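PDB 4AST: aldo-keto reductase AKR14A1 from Escherichia coli k-12, which probably reduces aldehydes and ketones to alcohols, taking hydride from NADPH at the active site of a beta/alpha barrel. Local coordinates for the interface of chains A and B. Residues are numbered along the deposited sequence; one frame, centred on the assembly and turned at random. Chains: chain A/B, Aldo-keto reductase AKR14A1.

Contact 1: the interface of chains A and B. Residues chain A 157-158, 160, 163; chain B 113, 117, 155.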
# COMPACT_ATOMS: atom_id res chain seq x y z
N VAL A 157 14.05 4.36 -21.91
CA VAL A 157 12.82 4.49 -22.74
C VAL A 157 11.94 3.26 -22.61
O VAL A 157 10.74 3.37 -22.33
CB VAL A 157 13.18 4.74 -24.23
CG1 VAL A 157 11.97 4.58 -25.16
CG2 VAL A 157 13.83 6.15 -24.39
N GLN A 158 12.54 2.08 -22.72
CA GLN A 158 11.77 0.87 -22.69
C GLN A 158 11.10 0.64 -21.36
O GLN A 158 9.98 0.19 -21.33
CB GLN A 158 12.66 -0.33 -22.98
CG GLN A 158 13.09 -0.39 -24.44
CD GLN A 158 14.22 -1.41 -24.69
OE1 GLN A 158 14.79 -1.98 -23.75
NE2 GLN A 158 14.57 -1.59 -25.96
N GLY A 160 10.02 2.85 -19.45
CA GLY A 160 9.01 3.87 -19.17
C GLY A 160 9.50 4.96 -18.25
O GLY A 160 8.68 5.69 -17.72
N LEU A 163 10.35 9.35 -21.83
CA LEU A 163 9.58 9.30 -23.10
C LEU A 163 10.49 9.42 -24.32
O LEU A 163 10.26 8.76 -25.31
CB LEU A 163 8.53 10.44 -23.17
CG LEU A 163 7.40 10.35 -22.11
CD1 LEU A 163 6.35 11.37 -22.34
CD2 LEU A 163 6.81 8.91 -21.98
N ARG B 113 4.29 10.95 -29.30
CA ARG B 113 4.48 9.97 -28.25
C ARG B 113 4.09 10.55 -26.90
O ARG B 113 3.51 9.84 -26.08
CB ARG B 113 5.94 9.52 -28.22
CG ARG B 113 6.35 8.51 -27.17
CD ARG B 113 7.85 8.23 -27.29
NE ARG B 113 8.26 7.17 -26.40
CZ ARG B 113 8.11 5.87 -26.64
NH1 ARG B 113 7.66 5.43 -27.80
NH2 ARG B 113 8.44 4.99 -25.72
N LEU B 117 1.02 8.68 -25.05
CA LEU B 117 1.31 7.85 -23.83
C LEU B 117 0.74 8.53 -22.58
O LEU B 117 0.11 7.86 -21.76
CB LEU B 117 2.80 7.50 -23.70
CG LEU B 117 3.34 6.60 -24.82
CD1 LEU B 117 4.84 6.39 -24.75
CD2 LEU B 117 2.64 5.24 -24.86
N HIS B 155 4.56 0.77 -27.65
CA HIS B 155 4.89 0.83 -26.24
C HIS B 155 3.71 0.50 -25.39
O HIS B 155 3.83 -0.17 -24.35
CB HIS B 155 5.49 2.20 -25.88
CG HIS B 155 5.94 2.28 -24.43
ND1 HIS B 155 7.15 1.83 -24.02
CD2 HIS B 155 5.25 2.63 -23.29
CE1 HIS B 155 7.26 1.98 -22.70
NE2 HIS B 155 6.09 2.45 -22.23
O HOH W 1 9.21 5.55 -22.82
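B:Arg113 reaches across to the backbone carbonyl of A:Leu163, and its NE donates a direct hydrogen bond. NE lies 2.8 Å from A:Leu163 O, in the carbonyl plane and on a lone pair, but the bond is bent to 126° at the hydrogen and the oxygen is tilted from the guanidinium plane. The arginine gets there stretched out, CG opposite the backbone N (chi1 179°) and the chain straight to NE. A water extends the polar link: it sits in plane at the guanidinium edge, 3.1 Å from B:Arg113 NH2, and 2.7 Å from the carbonyl A:Val157 O. B:His155 turns a ring face to the same water, while its CE1 approaches A:Gln158 O at 3.5 Å. Van der Waals packing adds to this: A:Val157 CG1 rests 3.6 Å from B:Arg113 NH2, B:Leu117 CD1 lies over the centre of one guanidinium face, and A:Leu163 CD2 comes within 4.2 Å of B:Leu117 CD1. The carbonyls of A:Val157 and A:Gln158 close helix 146-158 of chain A, whose end may suit the positive arginine; B:Arg113 and B:Leu117 belong to helix 113-127, and B:His155 to helix 146-158, on the outside of the chain B barrel.

Contact 2: the interface of chains A and B. Residues chain A 9-10, 90-92; chain B 103-105, 107.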
# COMPACT_ATOMS: atom_id res chain seq x y z
N ARG A 9 -2.19 31.54 -21.87
CA ARG A 9 -0.80 31.16 -21.90
C ARG A 9 -0.31 30.61 -23.24
O ARG A 9 0.87 30.73 -23.52
CB ARG A 9 -0.44 30.17 -20.76
CG ARG A 9 -1.11 28.82 -20.77
CD ARG A 9 -0.88 28.09 -19.46
NE ARG A 9 -1.57 26.78 -19.42
CZ ARG A 9 -2.88 26.61 -19.20
NH1 ARG A 9 -3.66 27.65 -18.99
NH2 ARG A 9 -3.40 25.42 -19.18
N TYR A 10 -1.19 30.03 -24.04
CA TYR A 10 -0.76 29.47 -25.31
C TYR A 10 -0.99 30.41 -26.48
O TYR A 10 -0.79 30.03 -27.63
CB TYR A 10 -1.48 28.12 -25.54
CG TYR A 10 -1.16 27.08 -24.45
CD1 TYR A 10 0.15 26.70 -24.21
CD2 TYR A 10 -2.16 26.54 -23.65
CE1 TYR A 10 0.47 25.80 -23.23
CE2 TYR A 10 -1.85 25.63 -22.66
CZ TYR A 10 -0.53 25.22 -22.45
OH TYR A 10 -0.17 24.30 -21.48
N ASP A 90 1.02 17.13 -17.52
CA ASP A 90 0.99 16.57 -18.86
C ASP A 90 1.03 17.67 -19.91
O ASP A 90 1.02 17.39 -21.10
CB ASP A 90 -0.26 15.69 -19.06
CG ASP A 90 -0.22 14.41 -18.20
OD1 ASP A 90 0.89 13.98 -17.80
OD2 ASP A 90 -1.32 13.85 -17.93
N GLU A 91 1.07 18.91 -19.45
CA GLU A 91 1.28 20.06 -20.33
C GLU A 91 2.75 20.52 -20.30
O GLU A 91 3.10 21.55 -20.86
CB GLU A 91 0.36 21.20 -19.88
CG GLU A 91 -1.09 21.00 -20.28
CD GLU A 91 -2.03 22.08 -19.74
OE1 GLU A 91 -1.80 23.28 -19.99
OE2 GLU A 91 -3.02 21.70 -19.05
N LEU A 92 3.59 19.75 -19.61
CA LEU A 92 4.96 20.14 -19.39
C LEU A 92 5.87 19.13 -20.02
O LEU A 92 5.56 17.92 -20.05
CB LEU A 92 5.29 20.22 -17.88
CG LEU A 92 4.55 21.27 -17.05
CD1 LEU A 92 5.12 21.40 -15.64
CD2 LEU A 92 4.62 22.65 -17.68
N TRP B 103 -6.67 18.29 -24.05
CA TRP B 103 -6.30 19.26 -23.06
C TRP B 103 -5.47 20.31 -23.75
O TRP B 103 -5.01 20.09 -24.87
CB TRP B 103 -5.60 18.59 -21.88
CG TRP B 103 -4.20 18.10 -22.16
CD1 TRP B 103 -3.06 18.84 -22.28
CD2 TRP B 103 -3.77 16.72 -22.31
NE1 TRP B 103 -1.98 18.04 -22.51
CE2 TRP B 103 -2.35 16.76 -22.56
CE3 TRP B 103 -4.41 15.51 -22.30
CZ2 TRP B 103 -1.62 15.63 -22.77
CZ3 TRP B 103 -3.67 14.38 -22.49
CH2 TRP B 103 -2.29 14.44 -22.72
N PRO B 104 -5.33 21.50 -23.14
CA PRO B 104 -4.76 22.62 -23.93
C PRO B 104 -3.24 22.54 -24.09
O PRO B 104 -2.56 21.85 -23.33
CB PRO B 104 -5.13 23.87 -23.14
CG PRO B 104 -5.51 23.42 -21.75
CD PRO B 104 -5.90 21.95 -21.85
N GLY B 105 -2.75 23.21 -25.10
CA GLY B 105 -1.34 23.34 -25.30
C GLY B 105 -0.89 22.35 -26.33
O GLY B 105 -1.69 21.55 -26.80
N TYR B 107 0.85 19.65 -26.26
CA TYR B 107 0.91 18.21 -26.04
C TYR B 107 -0.47 17.58 -25.90
O TYR B 107 -0.56 16.39 -25.63
CB TYR B 107 1.81 17.93 -24.82
CG TYR B 107 3.04 18.84 -24.86
CD1 TYR B 107 3.86 18.83 -25.94
CD2 TYR B 107 3.28 19.76 -23.86
CE1 TYR B 107 4.93 19.68 -26.04
CE2 TYR B 107 4.36 20.64 -23.92
CZ TYR B 107 5.18 20.62 -25.02
OH TYR B 107 6.24 21.49 -25.12
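The loop of B:Trp103, B:Pro104 and B:Gly105, between strand 93-98 and helix 113-127 of the aldo-keto reductase barrel, lies against A:Glu91 at the end of 3-10 helix 86-91 and against A:Tyr10 in the N-terminal segment. B:Gly105 CA is set over the centre of the A:Tyr10 ring, 3.4 Å from its centroid, a CH-pi contact in which no side chain stands between backbone and ring. The opposite face of that ring is covered by A:Arg9 CG, which leaves the phenol sandwiched. On the glycine's side, out beyond the rim, B:Pro104 CB packs 3.8 Å from A:Tyr10 CE2.

A:Glu91 runs past B:Trp103 in the opposite direction, its carboxylate plane 25° from the indole, and its CG touches B:Trp103 CD1 at 3.5 Å. With CG opposite its own carbonyl carbon (chi1 -76°) and the chain extended beyond, the glutamate carries its carboxylate across B:Pro104 towards A:Arg9 and A:Tyr10. There A:Arg9 NH2 forms a salt bridge with A:Glu91 OE1 over 2.8 Å, its hydrogen bond using the syn lone pair and lying nearly in the guanidinium plane. The phenol OH of A:Tyr10 donates to the anti lone pair of OE1; this bond is modelled very short. The indole face also meets A:Asp90, whose CB lies 4.0 Å from B:Trp103 CZ2. B:Tyr107 brings its ring edge to A:Glu91 O, in plane, with CE2 at 3.4 Å.

Contact 3: the interface of chains A and B. Residues chain A 15, 23-26, 58, 91, 93; chain B 106-107.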
# COMPACT_ATOMS: atom_id res chain seq x y z
N TYR A 15 5.76 27.81 -30.82
CA TYR A 15 6.23 26.46 -30.60
C TYR A 15 6.81 25.95 -31.88
O TYR A 15 6.29 26.24 -32.95
CB TYR A 15 5.06 25.56 -30.12
CG TYR A 15 4.50 26.08 -28.83
CD1 TYR A 15 5.04 25.68 -27.61
CD2 TYR A 15 3.45 27.00 -28.82
CE1 TYR A 15 4.56 26.18 -26.41
CE2 TYR A 15 2.96 27.49 -27.59
CZ TYR A 15 3.55 27.09 -26.38
OH TYR A 15 3.11 27.57 -25.17
N LEU A 23 7.03 16.41 -31.32
CA LEU A 23 7.09 17.15 -30.08
C LEU A 23 7.42 18.59 -30.32
O LEU A 23 8.48 18.89 -30.87
CB LEU A 23 8.12 16.56 -29.14
CG LEU A 23 8.12 17.07 -27.67
CD1 LEU A 23 6.88 16.50 -26.99
CD2 LEU A 23 9.38 16.66 -26.88
N ARG A 24 6.53 19.47 -29.91
CA ARG A 24 6.73 20.89 -30.08
C ARG A 24 7.23 21.53 -28.81
O ARG A 24 6.56 21.50 -27.79
CB ARG A 24 5.41 21.53 -30.49
CG ARG A 24 4.79 20.92 -31.76
CD ARG A 24 3.30 21.19 -31.90
NE ARG A 24 3.14 22.59 -32.20
CZ ARG A 24 2.01 23.27 -32.05
NH1 ARG A 24 0.91 22.71 -31.53
NH2 ARG A 24 1.98 24.55 -32.39
N LEU A 25 8.43 22.06 -28.86
CA LEU A 25 8.98 22.81 -27.75
C LEU A 25 8.64 24.28 -27.88
O LEU A 25 8.52 24.82 -29.00
CB LEU A 25 10.48 22.61 -27.70
CG LEU A 25 10.96 21.13 -27.51
CD1 LEU A 25 12.50 21.01 -27.37
CD2 LEU A 25 10.32 20.38 -26.36
N PRO A 26 8.53 24.99 -26.76
CA PRO A 26 8.41 26.43 -26.91
C PRO A 26 9.73 27.00 -27.40
O PRO A 26 10.81 26.41 -27.09
CB PRO A 26 8.19 26.90 -25.49
CG PRO A 26 9.01 25.89 -24.69
CD PRO A 26 8.75 24.59 -25.37
N THR A 58 6.57 25.79 -21.72
CA THR A 58 6.14 24.51 -21.27
C THR A 58 7.27 23.56 -21.02
O THR A 58 7.05 22.40 -20.62
CB THR A 58 5.26 23.88 -22.32
OG1 THR A 58 5.99 23.79 -23.57
CG2 THR A 58 3.94 24.70 -22.44
N GLU A 91 1.07 18.91 -19.45
CA GLU A 91 1.28 20.06 -20.33
C GLU A 91 2.75 20.52 -20.30
O GLU A 91 3.10 21.55 -20.86
CB GLU A 91 0.36 21.20 -19.88
CG GLU A 91 -1.09 21.00 -20.28
CD GLU A 91 -2.03 22.08 -19.74
OE1 GLU A 91 -1.80 23.28 -19.99
OE2 GLU A 91 -3.02 21.70 -19.05
N ILE A 93 7.04 19.62 -20.46
CA ILE A 93 8.13 18.77 -20.86
C ILE A 93 9.28 18.99 -19.87
O ILE A 93 9.79 20.08 -19.75
CB ILE A 93 8.61 19.09 -22.29
CG1 ILE A 93 7.48 18.89 -23.32
CG2 ILE A 93 9.81 18.21 -22.55
CD1 ILE A 93 7.03 17.47 -23.44
N PRO B 106 0.39 22.39 -26.68
CA PRO B 106 0.89 21.63 -27.76
C PRO B 106 1.05 20.12 -27.49
O PRO B 106 1.37 19.37 -28.44
CB PRO B 106 2.24 22.25 -28.00
CG PRO B 106 2.63 22.76 -26.70
CD PRO B 106 1.39 23.31 -26.15
N TYR B 107 0.85 19.65 -26.26
CA TYR B 107 0.91 18.21 -26.04
C TYR B 107 -0.47 17.58 -25.90
O TYR B 107 -0.56 16.39 -25.63
CB TYR B 107 1.81 17.93 -24.82
CG TYR B 107 3.04 18.84 -24.86
CD1 TYR B 107 3.86 18.83 -25.94
CD2 TYR B 107 3.28 19.76 -23.86
CE1 TYR B 107 4.93 19.68 -26.04
CE2 TYR B 107 4.36 20.64 -23.92
CZ TYR B 107 5.18 20.62 -25.02
OH TYR B 107 6.24 21.49 -25.12
O HOH W 2 3.89 18.58 -29.37
O HOH W 3 0.36 20.09 -30.98
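B:Pro106 and B:Tyr107 bend the chain B loop in a turn-like conformation (psi -6° at B:Pro106), driving the tyrosine ring into chain A, where A:Arg24 runs extended in strand 24-26 of the aldo-keto reductase fold. The phenol OH of B:Tyr107 is gripped by two bonds. It donates to the backbone carbonyl A:Arg24 O at 2.7 Å, in the carbonyl plane with a C=O...OH angle of 154°, and it shares a hydrogen bond of undecided direction with A:Thr58 OG1 at 2.8 Å. The tyrosine reaches this spot with CG opposite its carbonyl carbon and beside the backbone N (chi1 -41°).

Its ring is packed on both faces. A:Ile93 presses on one, CD1 over the centre and CG1 3.3 Å from B:Tyr107 CZ; B:Pro106 CG from its own chain covers the other. A:Leu23 CD1 comes to 3.9 Å from B:Tyr107 CE1. A phenylalanine here would keep the ring packing but would probably leave A:Arg24 O and A:Thr58 OG1 without their hydroxyl mate.

B:Pro106 meets the face of the A:Tyr15 ring off centre, its CG 3.9 Å from A:Tyr15 CD1, while its CB sits 3.8 Å from A:Arg24 NH1. The carbonyl B:Pro106 O binds two waters: one continues to the backbone N of A:Arg24, the other, 2.7 Å from A:Arg24 NH1, lies in plane at the guanidinium edge. The bend in the arginine chain at its third torsion brings that end back towards the proline.

Contact 4: the interface of chains A and B. Residues chain A 23, 93, 163-164; chain B 107, 112, 114, 148.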
# COMPACT_ATOMS: atom_id res chain seq x y z
N LEU A 23 7.03 16.41 -31.32
CA LEU A 23 7.09 17.15 -30.08
C LEU A 23 7.42 18.59 -30.32
O LEU A 23 8.48 18.89 -30.87
CB LEU A 23 8.12 16.56 -29.14
CG LEU A 23 8.12 17.07 -27.67
CD1 LEU A 23 6.88 16.50 -26.99
CD2 LEU A 23 9.38 16.66 -26.88
N ILE A 93 7.04 19.62 -20.46
CA ILE A 93 8.13 18.77 -20.86
C ILE A 93 9.28 18.99 -19.87
O ILE A 93 9.79 20.08 -19.75
CB ILE A 93 8.61 19.09 -22.29
CG1 ILE A 93 7.48 18.89 -23.32
CG2 ILE A 93 9.81 18.21 -22.55
CD1 ILE A 93 7.03 17.47 -23.44
N LEU A 163 10.35 9.35 -21.83
CA LEU A 163 9.58 9.30 -23.10
C LEU A 163 10.49 9.42 -24.32
O LEU A 163 10.26 8.76 -25.31
CB LEU A 163 8.53 10.44 -23.17
CG LEU A 163 7.40 10.35 -22.11
CD1 LEU A 163 6.35 11.37 -22.34
CD2 LEU A 163 6.81 8.91 -21.98
N TYR A 164 11.54 10.23 -24.17
CA TYR A 164 12.51 10.49 -25.24
C TYR A 164 13.88 10.68 -24.68
O TYR A 164 14.03 10.98 -23.47
CB TYR A 164 12.20 11.82 -25.94
CG TYR A 164 10.82 12.04 -26.56
CD1 TYR A 164 10.56 11.70 -27.89
CD2 TYR A 164 9.80 12.63 -25.83
CE1 TYR A 164 9.34 11.95 -28.43
CE2 TYR A 164 8.56 12.91 -26.39
CZ TYR A 164 8.35 12.57 -27.69
OH TYR A 164 7.10 12.79 -28.26
N TYR B 107 0.85 19.65 -26.26
CA TYR B 107 0.91 18.21 -26.04
C TYR B 107 -0.47 17.58 -25.90
O TYR B 107 -0.56 16.39 -25.63
CB TYR B 107 1.81 17.93 -24.82
CG TYR B 107 3.04 18.84 -24.86
CD1 TYR B 107 3.86 18.83 -25.94
CD2 TYR B 107 3.28 19.76 -23.86
CE1 TYR B 107 4.93 19.68 -26.04
CE2 TYR B 107 4.36 20.64 -23.92
CZ TYR B 107 5.18 20.62 -25.02
OH TYR B 107 6.24 21.49 -25.12
N SER B 112 1.80 12.69 -31.23
CA SER B 112 3.11 12.56 -30.63
C SER B 112 3.12 11.49 -29.54
O SER B 112 2.09 11.11 -28.98
CB SER B 112 3.54 13.88 -30.04
OG SER B 112 2.78 14.22 -28.92
N LYS B 114 4.44 11.82 -26.68
CA LYS B 114 4.05 12.51 -25.44
C LYS B 114 2.56 12.43 -25.23
O LYS B 114 2.09 12.03 -24.16
CB LYS B 114 4.49 13.97 -25.48
CG LYS B 114 3.92 14.88 -24.40
CD LYS B 114 4.42 14.54 -22.99
CE LYS B 114 4.04 15.67 -22.00
NZ LYS B 114 4.66 15.46 -20.69
N GLU B 148 6.74 7.68 -35.04
CA GLU B 148 6.63 8.05 -33.67
C GLU B 148 5.30 7.53 -33.14
O GLU B 148 5.22 6.91 -32.06
CB GLU B 148 6.78 9.56 -33.51
CG GLU B 148 6.76 10.01 -32.04
CD GLU B 148 7.00 11.50 -31.83
OE1 GLU B 148 7.74 12.16 -32.64
OE2 GLU B 148 6.53 12.01 -30.78
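The phenol of A:Tyr164 meets B:Glu148 edge-on: the carboxylate oxygen OE2 lies in the plane of the ring, while the carboxylate itself stands at 85° to it. The hydroxyl donates to B:Glu148 OE2 over 2.7 Å, approaching from the syn side but out of the carboxylate plane. The same A:Tyr164 OH accepts from the backbone N of B:Lys114 at 3.2 Å, in the first turn of helix 113-127. That helix start would probably polarise the hydroxyl and strengthen it as a donor to the glutamate. A phenylalanine in place of A:Tyr164 would probably leave the B:Glu148 carboxylate and the B:Lys114 N-H without this shared mate.

The B:Lys114 side chain serves here by its carbons. Bent at its second torsion (chi2 67°), it passes three aliphatic groups of chain A in turn: CB is 3.8 Å from A:Leu23 CD1, CD 3.8 Å from A:Leu163 CD1, and CE 3.8 Å from A:Ile93 CD1. The lysine and A:Ile93 run antiparallel alongside each other, and CD1 of the isoleucine borders both the lysine chain and one face of the B:Tyr107 ring. The patch joins the start of a chain B barrel helix to chain A through an aliphatic strip and a polar edge, and may stabilise this pairing of subunits.

The four contacts form a continuous band along one face between chains A and B. Contact 1 and contact 2 mark its ends, their C-alpha centres about 19 Å apart. Contact 2 and contact 3, about 7 Å apart, share A:Glu91 and B:Tyr107; contact 3 and contact 4, about 8 Å apart, share A:Leu23, A:Ile93 and B:Tyr107, while contact 4 meets contact 1 at A:Leu163, about 9 Å away. B:Tyr107 therefore ties three patches together. Chain B supplies one loop and helices 113-127 and 146-158. The pairing is not an exact two-fold, and whether the deposited eight-chain assembly forms in solution cannot be told from the structure alone.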